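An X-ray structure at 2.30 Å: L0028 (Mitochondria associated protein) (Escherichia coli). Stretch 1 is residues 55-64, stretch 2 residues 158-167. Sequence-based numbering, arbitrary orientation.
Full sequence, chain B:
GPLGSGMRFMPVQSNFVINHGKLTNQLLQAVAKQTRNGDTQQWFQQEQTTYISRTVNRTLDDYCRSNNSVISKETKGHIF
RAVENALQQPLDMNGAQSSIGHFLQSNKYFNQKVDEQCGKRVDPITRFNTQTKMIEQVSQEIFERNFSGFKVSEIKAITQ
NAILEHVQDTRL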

# COMPACT_ATOMS: atom_id res chain seq x y z
N THR B 55 0.32 10.97 -7.64
CA THR B 55 -0.57 12.00 -8.19
C THR B 55 -0.70 11.74 -9.69
O THR B 55 -1.78 11.83 -10.26
CB THR B 55 0.01 13.43 -7.98
OG1 THR B 55 0.07 13.72 -6.58
CG2 THR B 55 -0.88 14.47 -8.64
N VAL B 56 0.42 11.38 -10.33
CA VAL B 56 0.42 11.09 -11.75
C VAL B 56 -0.39 9.83 -12.03
O VAL B 56 -1.23 9.82 -12.93
CB VAL B 56 1.85 10.89 -12.29
CG1 VAL B 56 1.79 10.38 -13.72
CG2 VAL B 56 2.62 12.20 -12.24
N ASN B 57 -0.14 8.76 -11.28
CA ASN B 57 -0.87 7.51 -11.47
C ASN B 57 -2.36 7.68 -11.23
O ASN B 57 -3.18 7.03 -11.87
CB ASN B 57 -0.32 6.42 -10.55
CG ASN B 57 0.79 5.64 -11.20
OD1 ASN B 57 0.68 5.21 -12.34
ND2 ASN B 57 1.88 5.44 -10.47
N ARG B 58 -2.70 8.56 -10.30
CA ARG B 58 -4.08 8.85 -9.95
C ARG B 58 -4.77 9.51 -11.14
O ARG B 58 -5.93 9.23 -11.44
CB ARG B 58 -4.10 9.80 -8.76
CG ARG B 58 -5.30 9.68 -7.87
CD ARG B 58 -4.85 9.55 -6.42
NE ARG B 58 -5.71 8.64 -5.68
CZ ARG B 58 -6.86 8.98 -5.12
NH1 ARG B 58 -7.30 10.23 -5.18
NH2 ARG B 58 -7.59 8.06 -4.52
N THR B 59 -4.05 10.41 -11.80
CA THR B 59 -4.59 11.12 -12.95
C THR B 59 -4.80 10.12 -14.09
O THR B 59 -5.77 10.22 -14.84
CB THR B 59 -3.64 12.25 -13.40
OG1 THR B 59 -3.40 13.14 -12.30
CG2 THR B 59 -4.25 13.03 -14.55
N LEU B 60 -3.88 9.17 -14.22
CA LEU B 60 -4.00 8.17 -15.27
C LEU B 60 -5.20 7.28 -14.98
O LEU B 60 -5.95 6.94 -15.90
CB LEU B 60 -2.72 7.32 -15.35
CG LEU B 60 -1.57 7.99 -16.10
CD1 LEU B 60 -0.28 7.21 -15.92
CD2 LEU B 60 -1.95 8.08 -17.57
N ASP B 61 -5.38 6.91 -13.72
CA ASP B 61 -6.51 6.07 -13.32
C ASP B 61 -7.83 6.76 -13.67
O ASP B 61 -8.74 6.14 -14.22
CB ASP B 61 -6.50 5.78 -11.81
CG ASP B 61 -5.44 4.76 -11.39
OD1 ASP B 61 -5.14 3.82 -12.16
OD2 ASP B 61 -4.92 4.88 -10.27
N ASP B 62 -7.92 8.04 -13.33
CA ASP B 62 -9.13 8.80 -13.61
C ASP B 62 -9.40 8.90 -15.09
O ASP B 62 -10.55 8.84 -15.53
CB ASP B 62 -9.04 10.20 -13.00
CG ASP B 62 -9.17 10.19 -11.49
OD1 ASP B 62 -9.79 9.24 -10.96
OD2 ASP B 62 -8.67 11.13 -10.84
N TYR B 63 -8.33 9.04 -15.87
CA TYR B 63 -8.46 9.13 -17.31
C TYR B 63 -8.98 7.82 -17.90
O TYR B 63 -9.92 7.83 -18.69
CB TYR B 63 -7.11 9.45 -17.96
CG TYR B 63 -7.19 9.48 -19.47
CD1 TYR B 63 -7.71 10.59 -20.14
CD2 TYR B 63 -6.80 8.37 -20.22
CE1 TYR B 63 -7.84 10.60 -21.52
CE2 TYR B 63 -6.92 8.37 -21.60
CZ TYR B 63 -7.45 9.48 -22.25
OH TYR B 63 -7.58 9.48 -23.62
N CYS B 64 -8.36 6.71 -17.52
CA CYS B 64 -8.77 5.41 -18.04
C CYS B 64 -10.18 5.01 -17.61
O CYS B 64 -10.92 4.40 -18.37
CB CYS B 64 -7.78 4.31 -17.61
SG CYS B 64 -6.16 4.38 -18.44
N ILE B 158 -0.31 19.08 -16.05
CA ILE B 158 0.84 18.66 -16.84
C ILE B 158 0.65 17.22 -17.30
O ILE B 158 0.90 16.89 -18.46
CB ILE B 158 2.13 18.76 -16.01
CG1 ILE B 158 2.42 20.24 -15.70
CG2 ILE B 158 3.28 18.09 -16.74
CD1 ILE B 158 3.65 20.45 -14.83
N THR B 159 0.18 16.36 -16.40
CA THR B 159 -0.05 14.95 -16.73
C THR B 159 -1.14 14.82 -17.80
O THR B 159 -0.97 14.08 -18.78
CB THR B 159 -0.48 14.14 -15.49
OG1 THR B 159 0.55 14.22 -14.49
CG2 THR B 159 -0.73 12.69 -15.85
N GLN B 160 -2.25 15.53 -17.61
CA GLN B 160 -3.36 15.50 -18.56
C GLN B 160 -2.85 15.83 -19.97
O GLN B 160 -3.26 15.21 -20.95
CB GLN B 160 -4.43 16.53 -18.17
CG GLN B 160 -5.27 16.14 -16.96
CD GLN B 160 -6.32 17.18 -16.61
OE1 GLN B 160 -6.00 18.34 -16.32
NE2 GLN B 160 -7.59 16.77 -16.64
N ASN B 161 -1.97 16.81 -20.04
CA ASN B 161 -1.39 17.25 -21.30
C ASN B 161 -0.48 16.16 -21.87
O ASN B 161 -0.29 16.08 -23.08
CB ASN B 161 -0.61 18.55 -21.10
CG ASN B 161 -0.59 19.41 -22.35
OD1 ASN B 161 0.45 19.55 -23.00
ND2 ASN B 161 -1.74 19.97 -22.71
N ALA B 162 0.11 15.35 -20.99
CA ALA B 162 0.98 14.27 -21.43
C ALA B 162 0.09 13.17 -22.00
O ALA B 162 0.35 12.64 -23.08
CB ALA B 162 1.79 13.72 -20.25
N ILE B 163 -0.97 12.84 -21.27
CA ILE B 163 -1.91 11.82 -21.72
C ILE B 163 -2.44 12.21 -23.11
O ILE B 163 -2.50 11.39 -24.03
CB ILE B 163 -3.09 11.69 -20.74
CG1 ILE B 163 -2.58 11.18 -19.39
CG2 ILE B 163 -4.14 10.74 -21.31
CD1 ILE B 163 -3.65 11.13 -18.32
N LEU B 164 -2.82 13.48 -23.25
CA LEU B 164 -3.34 13.96 -24.52
C LEU B 164 -2.30 13.79 -25.63
O LEU B 164 -2.62 13.35 -26.73
CB LEU B 164 -3.71 15.44 -24.41
CG LEU B 164 -5.11 15.80 -24.89
CD1 LEU B 164 -5.26 17.32 -24.92
CD2 LEU B 164 -5.36 15.21 -26.29
N GLU B 165 -1.06 14.14 -25.33
CA GLU B 165 0.02 14.04 -26.30
C GLU B 165 0.41 12.61 -26.68
O GLU B 165 0.65 12.32 -27.85
CB GLU B 165 1.25 14.76 -25.78
CG GLU B 165 2.39 14.81 -26.77
CD GLU B 165 3.62 15.49 -26.19
OE1 GLU B 165 3.44 16.32 -25.28
OE2 GLU B 165 4.74 15.21 -26.65
N HIS B 166 0.49 11.72 -25.70
CA HIS B 166 0.91 10.35 -25.98
C HIS B 166 -0.19 9.30 -26.07
O HIS B 166 0.00 8.26 -26.71
CB HIS B 166 1.96 9.94 -24.95
CG HIS B 166 3.14 10.86 -24.92
ND1 HIS B 166 4.06 10.94 -25.95
CD2 HIS B 166 3.53 11.78 -24.00
CE1 HIS B 166 4.95 11.87 -25.67
NE2 HIS B 166 4.66 12.40 -24.50
N VAL B 167 -1.33 9.54 -25.44
CA VAL B 167 -2.42 8.56 -25.49
C VAL B 167 -3.33 8.83 -26.68
O VAL B 167 -3.18 8.14 -27.71
CB VAL B 167 -3.26 8.60 -24.20
CG1 VAL B 167 -4.49 7.71 -24.35
CG2 VAL B 167 -2.42 8.13 -23.02

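Ile163 forms the apolar centre of the contact between the two helices, whose axes cross at -51° and approach to 9.8 Å. Its CA-to-CB bond points toward the first helix, and with chi1 m and chi2 t, both Ile163 CG2 and Ile163 CD1 reach the first helix. The CD1 methyl packs against Leu60, with Leu60 CD2 3.6 Å from Ile163 CD1, and also lies 3.9 Å from Tyr63 CB and 4.2 Å from Thr59 O. Ile163 CG2 sits over one face of the Tyr63 ring, 3.4 Å from its centroid and only 3° off its normal, a nearly ideal CH-pi contact. Leu60 leaves its helix sideways, but its end comes nearer to the partner helix, so a long branched side chain suits this position.

Toward the start of both stretches the helices are closer, the CA atoms of Val56 and Thr159 being 6.3 Å apart. Small beta-branched residues fill this narrower space. Thr59 CG2 meets Thr159 CG2 at 3.8 Å, so the two threonines touch through their methyl groups. The hydroxyl of Thr59 is satisfied within its own helix, where OG1 donates to Thr55 O at 2.9 Å, and Thr159 OG1 is hydrogen-bonded elsewhere in the structure. Both residues can therefore be buried without an unpaired hydroxyl. Val56 CG2 lies 3.7 Å from Thr159 OG1, a van der Waals contact.

At the other end, Tyr63, in the t rotamer, extends along the partner helix to Val167, whose CG1 is 3.7 Å from Tyr63 CE2 and 3.6 Å from Tyr63 OH. The partly exposed tyrosine thus offers its ring to aliphatic groups. On the exposed margin, Gln160 contributes its aliphatic portion, CG lying 4.1 Å from Thr59 CG2. No hydrogen bond crosses between the stretches; the 355 Å² they bury rests mainly on side-chain packing.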